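Local coordinates for CRISPR-associated endonuclease Cas2 2 (Thermus thermophilus, PDB 1ZPW), which belongs to the CRISPR system of immunity against mobile genetic elements, probably as a divalent-metal-dependent RNA endonuclease that works as a homodimer together with Cas1, at residues L56-L59 against G60-A63; Y40-E43 against R44-E47. All coordinates share one frame; numbering follows the deposited sequence.

Contact 1 of 2, residues L56-L59 against G60-A63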
loop_
_atom_site.group_PDB
_atom_site.type_symbol
_atom_site.label_atom_id
_atom_site.label_comp_id
_atom_site.label_asym_id
_atom_site.label_seq_id
_atom_site.Cartn_x
_atom_site.Cartn_y
_atom_site.Cartn_z
ATOM N N LEU A 56 9.652 6.440 7.188
ATOM C CA LEU A 56 9.791 7.174 5.922
ATOM C C LEU A 56 8.920 8.395 5.786
ATOM O O LEU A 56 9.321 9.347 5.094
ATOM C CB LEU A 56 9.462 6.254 4.733
ATOM C CG LEU A 56 10.329 5.010 4.554
ATOM C CD1 LEU A 56 9.811 4.130 3.415
ATOM C CD2 LEU A 56 11.788 5.345 4.334
ATOM N N LEU A 57 7.734 8.349 6.372
ATOM C CA LEU A 57 6.700 9.374 6.141
ATOM C C LEU A 57 6.919 10.622 6.975
ATOM O O LEU A 57 7.408 10.546 8.110
ATOM C CB LEU A 57 5.296 8.834 6.452
ATOM C CG LEU A 57 4.764 7.536 5.813
ATOM C CD1 LEU A 57 3.682 6.905 6.676
ATOM C CD2 LEU A 57 4.214 7.825 4.487
ATOM N N ASP A 58 6.512 11.762 6.429
ATOM C CA ASP A 58 6.392 13.002 7.178
ATOM C C ASP A 58 4.959 13.031 7.649
ATOM O O ASP A 58 4.047 13.302 6.876
ATOM C CB ASP A 58 6.650 14.180 6.241
ATOM C CG ASP A 58 6.635 15.539 6.954
ATOM O OD1 ASP A 58 5.684 15.850 7.699
ATOM O OD2 ASP A 58 7.541 16.367 6.777
ATOM N N LEU A 59 4.707 12.715 8.913
ATOM C CA LEU A 59 3.286 12.480 9.254
ATOM C C LEU A 59 2.453 13.774 9.382
ATOM O O LEU A 59 1.232 13.714 9.507
ATOM C CB LEU A 59 3.101 11.448 10.403
ATOM C CG LEU A 59 3.341 9.960 10.027
ATOM C CD1 LEU A 59 2.520 8.973 10.858
ATOM C CD2 LEU A 59 3.105 9.636 8.562
ATOM N N GLY A 60 3.110 14.925 9.254
ATOM C CA GLY A 60 2.415 16.188 9.080
ATOM C C GLY A 60 2.004 16.527 7.654
ATOM O O GLY A 60 1.168 17.415 7.461
ATOM N N GLN A 61 2.580 15.840 6.661
ATOM C CA GLN A 61 2.275 16.114 5.248
ATOM C C GLN A 61 1.681 14.924 4.484
ATOM O O GLN A 61 0.993 15.129 3.467
ATOM C CB GLN A 61 3.511 16.559 4.473
ATOM C CG GLN A 61 4.050 17.923 4.844
ATOM C CD GLN A 61 5.144 18.430 3.879
ATOM O OE1 GLN A 61 5.680 19.523 4.086
ATOM N NE2 GLN A 61 5.471 17.651 2.837
ATOM N N ASP A 62 2.001 13.724 4.926
ATOM C CA ASP A 62 1.777 12.504 4.128
ATOM C C ASP A 62 0.585 11.753 4.662
ATOM O O ASP A 62 0.257 11.868 5.858
ATOM C CB ASP A 62 2.983 11.583 4.281
ATOM C CG ASP A 62 4.221 12.125 3.650
ATOM O OD1 ASP A 62 4.143 13.113 2.856
ATOM O OD2 ASP A 62 5.316 11.618 3.890
ATOM N N ALA A 63 -0.073 10.990 3.789
ATOM C CA ALA A 63 -1.173 10.115 4.201
ATOM C C ALA A 63 -0.981 8.715 3.658
ATOM O O ALA A 63 -0.683 8.526 2.496
ATOM C CB ALA A 63 -2.470 10.657 3.676
#
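Asp58 and Asp62 grip each other round a tight turn, each offering a backbone group to the other. The carboxylate of Asp62 reaches back to the start of the turn, where Asp58 N gives a bond to Asp62 OD2 of 2.8 Å. This N-H comes from above the carboxylate plane, 51° out of it. With CG anti to its own carbonyl carbon (chi1 -68°), the Asp62 side chain crosses that of Leu57 at a slant: Asp62 CB meets Leu57 CD2 at 4.0 Å, while Asp62 OD2 lies 3.5 Å from Leu57 CA. In return, Asp58 O takes two backbone donors: Asp62 N at 2.9 Å meets it almost end-on, and Gln61 N, also at 2.9 Å, stands above the carbonyl plane.

The bond to Gln61 N, with the backbone angles of Leu59 and Gly60, defines a type I beta turn; the bond to Asp62 N closes an overlapping alpha turn. It carries the chain from helix 43-56 to strand 63-68, on the return leg of the beta-alpha-beta crossover from strand 36-41 in the ferredoxin-like Cas2 fold. From the first position of the turn the Asp58 side chain bends back over it, and Gly60 N makes a weak bond of 3.1 Å to Asp58 OD1, as in an Asx turn. Next to it, Gln61 CG packs 3.9 Å from Asp58 OD1. Asp62 OD2 is also salt-bridged to Arg17, which would favour the ionised carboxylate. The adjoining Ala63 pairs through its backbone with Asp11, a predicted catalytic magnesium ligand whose side chain is about 7 Å from that of Asp62.

Contact 2 of 2, residues Y40-E43 against R44-E47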
loop_
_atom_site.group_PDB
_atom_site.type_symbol
_atom_site.label_atom_id
_atom_site.label_comp_id
_atom_site.label_asym_id
_atom_site.label_seq_id
_atom_site.Cartn_x
_atom_site.Cartn_y
_atom_site.Cartn_z
ATOM N N TYR A 40 -0.619 -8.729 0.348
ATOM C CA TYR A 40 -1.142 -9.792 1.194
ATOM C C TYR A 40 -0.391 -9.786 2.497
ATOM O O TYR A 40 0.831 -9.924 2.498
ATOM C CB TYR A 40 -0.998 -11.165 0.500
ATOM C CG TYR A 40 -2.099 -11.349 -0.501
ATOM C CD1 TYR A 40 -3.343 -11.829 -0.093
ATOM C CD2 TYR A 40 -1.917 -10.987 -1.805
ATOM C CE1 TYR A 40 -4.380 -11.978 -0.989
ATOM C CE2 TYR A 40 -2.961 -11.106 -2.721
ATOM C CZ TYR A 40 -4.176 -11.608 -2.292
ATOM O OH TYR A 40 -5.217 -11.740 -3.190
ATOM N N LEU A 41 -1.103 -9.573 3.595
ATOM C CA LEU A 41 -0.458 -9.375 4.902
ATOM C C LEU A 41 -1.163 -10.184 5.951
ATOM O O LEU A 41 -2.405 -10.367 5.912
ATOM C CB LEU A 41 -0.513 -7.895 5.343
ATOM C CG LEU A 41 0.030 -6.860 4.341
ATOM C CD1 LEU A 41 -0.494 -5.447 4.696
ATOM C CD2 LEU A 41 1.519 -6.915 4.192
ATOM N N ASP A 42 -0.386 -10.653 6.917
ATOM C CA ASP A 42 -0.992 -11.076 8.166
ATOM C C ASP A 42 -0.642 -10.050 9.248
ATOM O O ASP A 42 -0.043 -9.009 8.954
ATOM C CB ASP A 42 -0.533 -12.494 8.538
ATOM C CG ASP A 42 0.961 -12.618 8.642
ATOM O OD1 ASP A 42 1.433 -13.780 8.687
ATOM O OD2 ASP A 42 1.762 -11.640 8.685
ATOM N N GLU A 43 -1.030 -10.318 10.497
ATOM C CA GLU A 43 -0.763 -9.370 11.569
ATOM C C GLU A 43 0.704 -8.959 11.660
ATOM O O GLU A 43 1.003 -7.772 11.804
ATOM C CB GLU A 43 -1.264 -9.894 12.923
ATOM C CG GLU A 43 -1.906 -8.794 13.763
ATOM C CD GLU A 43 -3.096 -8.125 13.066
ATOM O OE1 GLU A 43 -3.208 -6.864 13.114
ATOM O OE2 GLU A 43 -3.924 -8.859 12.471
ATOM N N ARG A 44 1.607 -9.930 11.542
ATOM C CA ARG A 44 3.022 -9.658 11.694
ATOM C C ARG A 44 3.570 -8.774 10.550
ATOM O O ARG A 44 4.314 -7.797 10.774
ATOM C CB ARG A 44 3.795 -10.968 11.748
ATOM C CG ARG A 44 5.298 -10.717 11.830
ATOM C CD ARG A 44 6.193 -11.938 11.598
ATOM N NE ARG A 44 6.207 -12.444 10.216
ATOM C CZ ARG A 44 6.974 -11.979 9.232
ATOM N NH1 ARG A 44 7.798 -10.947 9.430
ATOM N NH2 ARG A 44 6.904 -12.543 8.030
ATOM N N LEU A 45 3.183 -9.115 9.327
ATOM C CA LEU A 45 3.640 -8.340 8.182
ATOM C C LEU A 45 3.008 -6.964 8.160
ATOM O O LEU A 45 3.624 -5.998 7.706
ATOM C CB LEU A 45 3.338 -9.060 6.871
ATOM C CG LEU A 45 4.212 -10.256 6.501
ATOM C CD1 LEU A 45 3.576 -10.969 5.297
ATOM C CD2 LEU A 45 5.649 -9.846 6.187
ATOM N N LEU A 46 1.775 -6.879 8.609
ATOM C CA LEU A 46 1.100 -5.565 8.674
ATOM C C LEU A 46 1.845 -4.647 9.639
ATOM O O LEU A 46 2.150 -3.494 9.324
ATOM C CB LEU A 46 -0.374 -5.755 9.039
ATOM C CG LEU A 46 -1.244 -4.533 9.302
ATOM C CD1 LEU A 46 -1.202 -3.618 8.075
ATOM C CD2 LEU A 46 -2.649 -5.026 9.581
ATOM N N GLU A 47 2.169 -5.162 10.824
ATOM C CA GLU A 47 2.914 -4.377 11.794
ATOM C C GLU A 47 4.273 -3.961 11.225
ATOM O O GLU A 47 4.714 -2.853 11.442
ATOM C CB GLU A 47 3.104 -5.218 13.057
ATOM C CG GLU A 47 3.823 -4.457 14.133
ATOM C CD GLU A 47 4.180 -5.313 15.333
ATOM O OE1 GLU A 47 3.863 -4.875 16.441
ATOM O OE2 GLU A 47 4.771 -6.398 15.159
#
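Leu46 N bonds to Asp42 O at 2.8 Å and Glu47 N to Glu43 O at 3.0 Å, the i to i+4 spacing that places the first turn of helix 43-56 directly after strand 36-41. Asp42 is its N-cap. A chi1 of 57° sets its CG between the backbone N and carbonyl carbon, so that OD2 accepts from Leu45 N at 3.0 Å; the bond is nearly straight (166°) and approaches close to the C-O axis. The same OD2 has Leu45 CB beside it at 3.5 Å.

One residue before the cap, Leu41 points toward the helix and forks over it. Its CD2 touches Leu45 CB at 3.9 Å, and its CD1 meets Leu46 CD1, also at 3.9 Å, the two side chains crossing at about a right angle. Contact between the residue before the N-cap and the fourth residue after it is the hydrophobic staple; Tyr6 of strand 4-11 touches Leu41 and Leu46. Glu43 runs alongside Leu46 in the same direction.

Asp42 N is buried here with no partner in the model, whereas the negative Asp42 carboxylate at the N-terminal end would probably be stabilised by the helix dipole.

In the fold
Both contacts are local and lie at the surface, and both involve helix 43-56: contact 2 starts it from strand 36-41, and contact 1 leads from its far end into strand 63-68. Their centres are 21 Å apart, and they do not touch. Each has an aspartate carboxylate accepting a backbone N-H, but the settings differ. In contact 2 the acceptor caps a helix, next to a leucine pair that packs on strand 4-11, away from the annotated site. Contact 1 is held mainly by hydrogen bonds, with little apolar packing, and the turn has no regular secondary structure; its buried aspartate is held by an arginine of helix 15-26, close to the predicted metal ligand.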